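Local coordinates for protein beta-lactamase Mb2281c (Mycobacterium bovis, PDB 3I7J) that probably acts as a serine hydrolase of the beta-lactamase family, although its natural substrate is not established, at residues 198-202 / 203-207; 217-220 / 221-225. All coordinates share one frame; numbering follows the deposited sequence.

Interaction 1 of 2, residues 198-202 / 203-207; sequences NDWGL and GFEIR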
# COMPACT_ATOMS: atom_id res chain seq x y z
N ASN A 198 5.16 3.48 -14.84
CA ASN A 198 4.31 2.95 -13.77
C ASN A 198 5.20 2.83 -12.54
O ASN A 198 5.58 1.74 -12.13
CB ASN A 198 3.73 1.58 -14.17
CG ASN A 198 2.63 1.12 -13.22
OD1 ASN A 198 2.02 1.92 -12.53
ND2 ASN A 198 2.37 -0.18 -13.20
N ASP A 199 5.53 3.97 -11.95
CA ASP A 199 6.40 4.05 -10.78
C ASP A 199 5.93 3.32 -9.54
O ASP A 199 4.75 3.34 -9.19
CB ASP A 199 6.65 5.51 -10.42
CG ASP A 199 7.52 6.22 -11.42
OD1 ASP A 199 8.01 5.55 -12.37
OD2 ASP A 199 7.73 7.44 -11.25
N TRP A 200 6.88 2.68 -8.87
CA TRP A 200 6.59 1.96 -7.65
C TRP A 200 7.76 2.15 -6.68
O TRP A 200 8.91 2.30 -7.10
CB TRP A 200 6.37 0.47 -7.96
CG TRP A 200 5.20 -0.14 -7.24
CD1 TRP A 200 5.16 -0.57 -5.95
CD2 TRP A 200 3.88 -0.35 -7.77
NE1 TRP A 200 3.90 -1.02 -5.63
CE2 TRP A 200 3.09 -0.90 -6.73
CE3 TRP A 200 3.29 -0.12 -9.02
CZ2 TRP A 200 1.74 -1.22 -6.91
CZ3 TRP A 200 1.94 -0.44 -9.19
CH2 TRP A 200 1.18 -0.99 -8.14
N GLY A 201 7.45 2.16 -5.39
CA GLY A 201 8.48 2.31 -4.38
C GLY A 201 8.79 0.94 -3.83
O GLY A 201 8.74 -0.04 -4.58
N LEU A 202 9.11 0.85 -2.54
CA LEU A 202 9.40 -0.44 -1.93
C LEU A 202 8.13 -1.04 -1.34
O LEU A 202 7.99 -1.14 -0.12
CB LEU A 202 10.46 -0.30 -0.83
CG LEU A 202 11.89 0.03 -1.25
CD1 LEU A 202 12.75 0.22 -0.00
CD2 LEU A 202 12.45 -1.08 -2.11
N GLY A 203 7.20 -1.43 -2.20
CA GLY A 203 5.97 -2.03 -1.73
C GLY A 203 4.81 -1.05 -1.78
O GLY A 203 3.65 -1.45 -1.71
N PHE A 204 5.13 0.23 -1.89
CA PHE A 204 4.11 1.28 -1.96
C PHE A 204 4.02 1.78 -3.40
O PHE A 204 5.05 2.03 -4.03
CB PHE A 204 4.49 2.47 -1.07
CG PHE A 204 4.82 2.10 0.36
CD1 PHE A 204 4.15 1.08 1.02
CD2 PHE A 204 5.76 2.85 1.08
CE1 PHE A 204 4.40 0.81 2.37
CE2 PHE A 204 6.02 2.59 2.42
CZ PHE A 204 5.33 1.57 3.07
N GLU A 205 2.82 1.94 -3.93
CA GLU A 205 2.71 2.47 -5.29
C GLU A 205 3.01 3.95 -5.18
O GLU A 205 2.74 4.57 -4.16
CB GLU A 205 1.30 2.30 -5.86
CG GLU A 205 1.24 2.55 -7.36
CD GLU A 205 -0.09 3.12 -7.83
OE1 GLU A 205 -1.15 2.72 -7.29
OE2 GLU A 205 -0.09 3.97 -8.74
N ILE A 206 3.60 4.51 -6.24
CA ILE A 206 3.89 5.94 -6.29
C ILE A 206 3.08 6.50 -7.46
O ILE A 206 3.13 5.97 -8.57
CB ILE A 206 5.40 6.21 -6.51
CG1 ILE A 206 6.18 5.83 -5.25
CG2 ILE A 206 5.63 7.68 -6.82
CD1 ILE A 206 7.70 6.04 -5.39
N ARG A 207 2.33 7.55 -7.19
CA ARG A 207 1.46 8.18 -8.18
C ARG A 207 2.16 8.77 -9.38
O ARG A 207 1.80 8.51 -10.53
CB ARG A 207 0.65 9.29 -7.51
CG ARG A 207 -0.27 10.07 -8.44
CD ARG A 207 -0.89 11.24 -7.69
NE ARG A 207 -1.88 11.98 -8.47
CZ ARG A 207 -1.58 12.80 -9.48
NH1 ARG A 207 -0.31 12.99 -9.83
NH2 ARG A 207 -2.54 13.44 -10.12
O HOH W 1 2.73 -2.90 -3.85

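Interaction 2 of 2, residues 217-220 / 221-225; sequences ECNS and TRTFG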
# COMPACT_ATOMS: atom_id res chain seq x y z
N GLU A 217 -6.63 14.71 -8.77
CA GLU A 217 -5.85 15.44 -9.76
C GLU A 217 -4.91 16.41 -9.08
O GLU A 217 -3.97 16.90 -9.70
CB GLU A 217 -6.76 16.22 -10.71
CG GLU A 217 -7.55 15.37 -11.67
CD GLU A 217 -8.20 16.20 -12.76
OE1 GLU A 217 -8.90 17.18 -12.42
OE2 GLU A 217 -8.02 15.86 -13.95
N CYS A 218 -5.17 16.69 -7.81
CA CYS A 218 -4.33 17.62 -7.08
C CYS A 218 -3.29 16.96 -6.17
O CYS A 218 -2.46 17.64 -5.56
CB CYS A 218 -5.21 18.59 -6.30
SG CYS A 218 -6.20 19.68 -7.37
N ASN A 219 -3.33 15.63 -6.07
CA ASN A 219 -2.34 14.94 -5.25
C ASN A 219 -1.00 15.19 -5.92
O ASN A 219 -0.92 15.28 -7.14
CB ASN A 219 -2.65 13.43 -5.20
CG ASN A 219 -3.58 13.07 -4.05
OD1 ASN A 219 -3.24 13.24 -2.88
ND2 ASN A 219 -4.77 12.57 -4.38
N SER A 220 0.06 15.34 -5.13
CA SER A 220 1.38 15.60 -5.70
C SER A 220 1.93 14.33 -6.33
O SER A 220 1.46 13.23 -6.03
CB SER A 220 2.36 16.06 -4.62
OG SER A 220 2.65 14.98 -3.77
N THR A 221 2.94 14.47 -7.19
CA THR A 221 3.56 13.32 -7.85
C THR A 221 4.25 12.40 -6.84
O THR A 221 4.51 11.24 -7.14
CB THR A 221 4.61 13.77 -8.91
OG1 THR A 221 5.55 14.66 -8.31
CG2 THR A 221 3.94 14.46 -10.10
N ARG A 222 4.53 12.91 -5.64
CA ARG A 222 5.18 12.10 -4.60
C ARG A 222 4.20 11.27 -3.77
O ARG A 222 4.61 10.49 -2.91
CB ARG A 222 6.00 13.00 -3.68
CG ARG A 222 7.19 13.67 -4.34
CD ARG A 222 7.71 14.78 -3.45
NE ARG A 222 8.12 14.30 -2.14
CZ ARG A 222 8.21 15.07 -1.06
NH1 ARG A 222 7.91 16.36 -1.16
NH2 ARG A 222 8.60 14.57 0.10
N THR A 223 2.91 11.45 -4.03
CA THR A 223 1.88 10.70 -3.32
C THR A 223 2.14 9.20 -3.50
O THR A 223 2.49 8.76 -4.60
CB THR A 223 0.48 11.06 -3.88
OG1 THR A 223 0.28 12.48 -3.76
CG2 THR A 223 -0.63 10.33 -3.11
N PHE A 224 1.99 8.43 -2.43
CA PHE A 224 2.22 6.98 -2.47
C PHE A 224 1.17 6.27 -1.61
O PHE A 224 0.52 6.91 -0.78
CB PHE A 224 3.63 6.65 -1.97
CG PHE A 224 3.87 7.00 -0.52
CD1 PHE A 224 3.55 6.09 0.49
CD2 PHE A 224 4.39 8.24 -0.16
CE1 PHE A 224 3.75 6.42 1.84
CE2 PHE A 224 4.60 8.58 1.18
CZ PHE A 224 4.28 7.66 2.18
N GLY A 225 1.00 4.97 -1.83
CA GLY A 225 0.02 4.21 -1.07
C GLY A 225 -0.42 2.97 -1.84
O GLY A 225 0.42 2.27 -2.40

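Interaction 1 of 2, residues 198-202 / 203-207
E205 lays its CG methylene over one face of the W200 indole, the two side chains crossing at a slant, and the chain between them doubles back in a tight hairpin-like bend. Starting at E205 CB, that carbon rests 3.7 Å from W200 CZ2. The next carbon is turned anti to the backbone N (chi1 -167°), which puts CG 3.5 Å from the centroid of the six-membered ring and close to its normal: a CH-pi contact. A bend at chi2 then takes the carboxylate on beyond this contact, to a salt bridge from OE2 to K210 NZ and a hydrogen bond from OE1 to W214 NE1. Both oxygens are thus held, which helps fix the methylene lying against the tryptophan.

The other end of the indole is tied by water 1, which accepts from W200 NE1 at 2.8 Å and donates to G203 O at 2.7 Å, bridging the ring to the bend. Alongside, the two backbones are joined by G201 N to F204 O at 2.8 Å, running nearly in line with the carbonyl, and by a weak bond from I206 N to D199 O. At the tip L202 is the centre of an inverse gamma turn, with a weak bond from G203 N to G201 O. On the side of the bend away from the indole, I206 CD1 packs 3.9 Å from G201 CA.

The W200 ring also meets H78 edge-to-face and touches Y99 with the planes about 40° apart; Y99 belongs, with S40 and K43, to what may be the catalytic signature of serine beta-lactamases. The arrangement is therefore a buried turn leading into edge strand 205-206, placing an aromatic ring beside the probable active site of a serine beta-lactamase fold.

Interaction 2 of 2, residues 217-220 / 221-225
S220 O takes two hydrogen bonds from one residue, T223, three positions on. The hydroxyl T223 OG1 donates to it at 2.7 Å and the amide T223 N at 3.0 Å. The two donors approach differently: the hydroxyl is tilted only 21° from the carbonyl plane, whereas the amide stands well above it, 58° out. The amide bond closes a type I beta turn from S220 to T223, and the hydroxyl doubles the grip on the same oxygen. T223 can do this because its first torsion (chi1 -57°) sets OG1 beside its own backbone N, on the same side as the N-H, and both point back at S220 O.

The serine side chain works from the other end of the turn. S220 OG is lodged between its backbone N and carbonyl carbon, a position that brings it toward R222 N, from which it receives a weak bond at 3.4 Å. Its stronger partner lies elsewhere, at D237 OD1. On the N-terminal side of the turn, the side chains of N219 and T223 cross at about a right angle, with N219 CB 3.4 Å from T223 OG1. N219 CB thus lies against the hydroxyl, roughly across it from R222. T221 and R222, the two central residues of the turn, are exposed.

The turn sits where the loop after strand 205-206 enters strand 224-228, and strand 205-206 lies alongside the strand into which it leads. N219 packs on W235 and D237 near the end of neighbouring strand 232-237, and on S264 and L268 of helix 256-271. Before the turn, the amides of E217 and C218 bond the carboxylate of D265 on that same helix.

Overall arrangement
Coming from the N-terminal side, the chain leaves strand 193-195 and first closes interaction 1, a bend that turns it into strand 205-206. Residues 208-216 separate the two contacts within the loop that joins strands 205-206 and 224-228, and interaction 2 then turns the chain into the second of these. The two contacts are in series, neither nested nor crossed, with centres about 11 Å apart. They meet through the sheet: the two strands are antiparallel neighbours, with probable hydrogen bonds from E205 N to G225 O and from R207 N to T223 O. Interaction 1 thus ties the sheet edge to the helical side, near helices 42-56 and 171-177, and interaction 2 ties it to helix 256-271.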